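Local coordinates for protein Pyrsv_gp04 (Pyrobaculum spherical virus, PDB 2VXZ) that is of unconfirmed function but probably acts as a transcriptional regulator of the virus, at residues E84-T89 against P98-L103. Residues are numbered along the deposited sequence; the frame is centred on the assembly and turned at random. Where two conformers were deposited one is given.
Sequences ERLVTT and PRLHDL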
loop_
_atom_site.group_PDB
_atom_site.type_symbol
_atom_site.label_atom_id
_atom_site.label_comp_id
_atom_site.label_asym_id
_atom_site.label_seq_id
_atom_site.Cartn_x
_atom_site.Cartn_y
_atom_site.Cartn_z
ATOM N N GLU A 84 -3.796 13.106 -4.636
ATOM C CA GLU A 84 -4.236 14.285 -5.378
ATOM C C GLU A 84 -4.771 15.363 -4.456
ATOM O O GLU A 84 -4.595 16.553 -4.738
ATOM C CB GLU A 84 -5.266 13.903 -6.440
ATOM C CG GLU A 84 -4.663 13.008 -7.513
ATOM C CD GLU A 84 -5.425 13.055 -8.786
ATOM O OE1 GLU A 84 -6.529 12.474 -8.825
ATOM O OE2 GLU A 84 -4.917 13.699 -9.738
ATOM N N ARG A 85 -5.394 14.967 -3.343
ATOM C CA ARG A 85 -5.824 15.953 -2.334
ATOM C C ARG A 85 -4.620 16.685 -1.726
ATOM O O ARG A 85 -4.634 17.921 -1.569
ATOM C CB ARG A 85 -6.653 15.303 -1.228
ATOM C CG ARG A 85 -7.131 16.303 -0.175
ATOM C CD ARG A 85 -8.009 15.681 0.861
ATOM N NE ARG A 85 -7.309 14.632 1.578
ATOM C CZ ARG A 85 -6.450 14.826 2.579
ATOM N NH1 ARG A 85 -6.165 16.042 3.027
ATOM N NH2 ARG A 85 -5.881 13.780 3.147
ATOM N N LEU A 86 -3.592 15.926 -1.366
ATOM C CA LEU A 86 -2.383 16.517 -0.796
ATOM C C LEU A 86 -1.670 17.426 -1.811
ATOM O O LEU A 86 -1.125 18.474 -1.445
ATOM C CB LEU A 86 -1.439 15.434 -0.280
ATOM C CG LEU A 86 -1.946 14.562 0.859
ATOM C CD1 LEU A 86 -0.964 13.394 1.125
ATOM C CD2 LEU A 86 -2.212 15.381 2.117
ATOM N N VAL A 87 -1.670 17.030 -3.077
ATOM C CA VAL A 87 -1.072 17.853 -4.137
ATOM C C VAL A 87 -1.850 19.159 -4.342
ATOM O O VAL A 87 -1.259 20.240 -4.498
ATOM C CB VAL A 87 -0.999 17.067 -5.466
ATOM C CG1 VAL A 87 -0.800 18.013 -6.645
ATOM C CG2 VAL A 87 0.113 16.026 -5.396
ATOM N N THR A 88 -3.172 19.051 -4.344
ATOM C CA THR A 88 -4.040 20.208 -4.551
ATOM C C THR A 88 -3.911 21.181 -3.389
ATOM O O THR A 88 -3.710 22.375 -3.603
ATOM C CB THR A 88 -5.503 19.785 -4.718
ATOM O OG1 THR A 88 -5.629 19.006 -5.916
ATOM C CG2 THR A 88 -6.432 21.006 -4.806
ATOM N N THR A 89 -4.015 20.660 -2.164
ATOM C CA THR A 89 -3.987 21.485 -0.957
ATOM C C THR A 89 -2.678 22.257 -0.838
ATOM O O THR A 89 -2.651 23.374 -0.337
ATOM C CB THR A 89 -4.174 20.618 0.305
ATOM O OG1 THR A 89 -5.393 19.878 0.188
ATOM C CG2 THR A 89 -4.224 21.476 1.566
ATOM N N PRO A 98 9.916 11.091 -1.283
ATOM C CA PRO A 98 10.119 11.612 0.067
ATOM C C PRO A 98 9.172 12.745 0.405
ATOM O O PRO A 98 8.686 12.830 1.520
ATOM C CB PRO A 98 11.563 12.123 0.028
ATOM C CG PRO A 98 12.194 11.404 -1.080
ATOM C CD PRO A 98 11.141 11.246 -2.095
ATOM N N ARG A 99 8.915 13.625 -0.552
ATOM C CA ARG A 99 7.972 14.723 -0.299
ATOM C C ARG A 99 6.555 14.210 -0.033
ATOM O O ARG A 99 5.849 14.720 0.836
ATOM C CB ARG A 99 7.998 15.726 -1.441
ATOM C CG ARG A 99 9.227 16.610 -1.364
ATOM C CD ARG A 99 9.313 17.563 -2.530
ATOM N NE ARG A 99 8.246 18.568 -2.552
ATOM C CZ ARG A 99 8.387 19.855 -2.227
ATOM N NH1 ARG A 99 9.550 20.346 -1.800
ATOM N NH2 ARG A 99 7.341 20.665 -2.323
ATOM N N LEU A 100 6.151 13.198 -0.782
ATOM C CA LEU A 100 4.844 12.597 -0.582
ATOM C C LEU A 100 4.792 11.913 0.769
ATOM O O LEU A 100 3.814 12.047 1.492
ATOM C CB LEU A 100 4.520 11.617 -1.703
ATOM C CG LEU A 100 3.194 10.872 -1.557
ATOM C CD1 LEU A 100 2.018 11.850 -1.501
ATOM C CD2 LEU A 100 3.017 9.848 -2.695
ATOM N N HIS A 101 5.844 11.169 1.118
ATOM C CA HIS A 101 5.885 10.562 2.446
ATOM C C HIS A 101 5.683 11.623 3.528
ATOM O O HIS A 101 4.880 11.438 4.463
ATOM C CB HIS A 101 7.183 9.803 2.713
ATOM C CG HIS A 101 7.174 9.060 4.015
ATOM N ND1 HIS A 101 7.917 9.448 5.108
ATOM C CD2 HIS A 101 6.477 7.967 4.404
ATOM C CE1 HIS A 101 7.696 8.616 6.107
ATOM N NE2 HIS A 101 6.819 7.711 5.710
ATOM N N ASP A 102 6.400 12.737 3.398
ATOM C CA ASP A 102 6.317 13.788 4.393
ATOM C C ASP A 102 4.906 14.370 4.456
ATOM O O ASP A 102 4.391 14.609 5.553
ATOM C CB ASP A 102 7.315 14.893 4.102
ATOM C CG ASP A 102 7.806 15.586 5.363
ATOM O OD1 ASP A 102 8.354 14.911 6.262
ATOM O OD2 ASP A 102 7.644 16.808 5.451
ATOM N N LEU A 103 4.267 14.583 3.303
ATOM C CA LEU A 103 2.894 15.121 3.320
ATOM C C LEU A 103 1.915 14.128 3.957
ATOM O O LEU A 103 0.983 14.530 4.671
ATOM C CB LEU A 103 2.406 15.508 1.923
ATOM C CG LEU A 103 3.096 16.716 1.291
ATOM C CD1 LEU A 103 2.704 16.814 -0.157
ATOM C CD2 LEU A 103 2.736 18.010 2.055
#
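The flat carbonyl group of Leu103 turns one face to the branched end of Leu86: CD1 of Leu86 lies over its carbon, 4.1 Å from Leu103 C, while CD2 of Leu86 lies over its oxygen, 4.2 Å from Leu103 O. The contact is a helix-helix junction within the putative regulator domain, where the last turn of helix 69-89 packs on helix 97-106 after a short link containing strand 94-95. It is small and made by van der Waals packing, the methyls of Leu86 resting against Leu103 CB, the face of its carbonyl and Leu100 CD1, and leucine suits it because a forked end can meet backbone and side chain at once.

Leu86 and Leu103 run past each other in opposite directions, their CA atoms 6.8 Å apart. In Leu86, CG stands beside the backbone N and anti to the carbonyl carbon (chi1 -63°), which carries the fork across to the other helix; its CD1 also approaches Leu103 CB at 4.1 Å. Ala110 of helix 108-115 adds a small apolar neighbour for Leu86, and Leu92 touches Leu103 from the connecting loop. Leu100, one turn before Leu103, also packs on Leu131 and Leu135 of helix 125-139, so a single buried leucine joins three helices.

At the helix end, Arg85 O accepts the backbone N-H of Thr89. The torsion of Leu100 explains its share: its CA-CB bond does not aim at the partner helix, but with CG anti to the backbone N (chi1 177°) one methyl comes nearer, leaving Leu100 CD1 4.3 Å from Leu86 CD1.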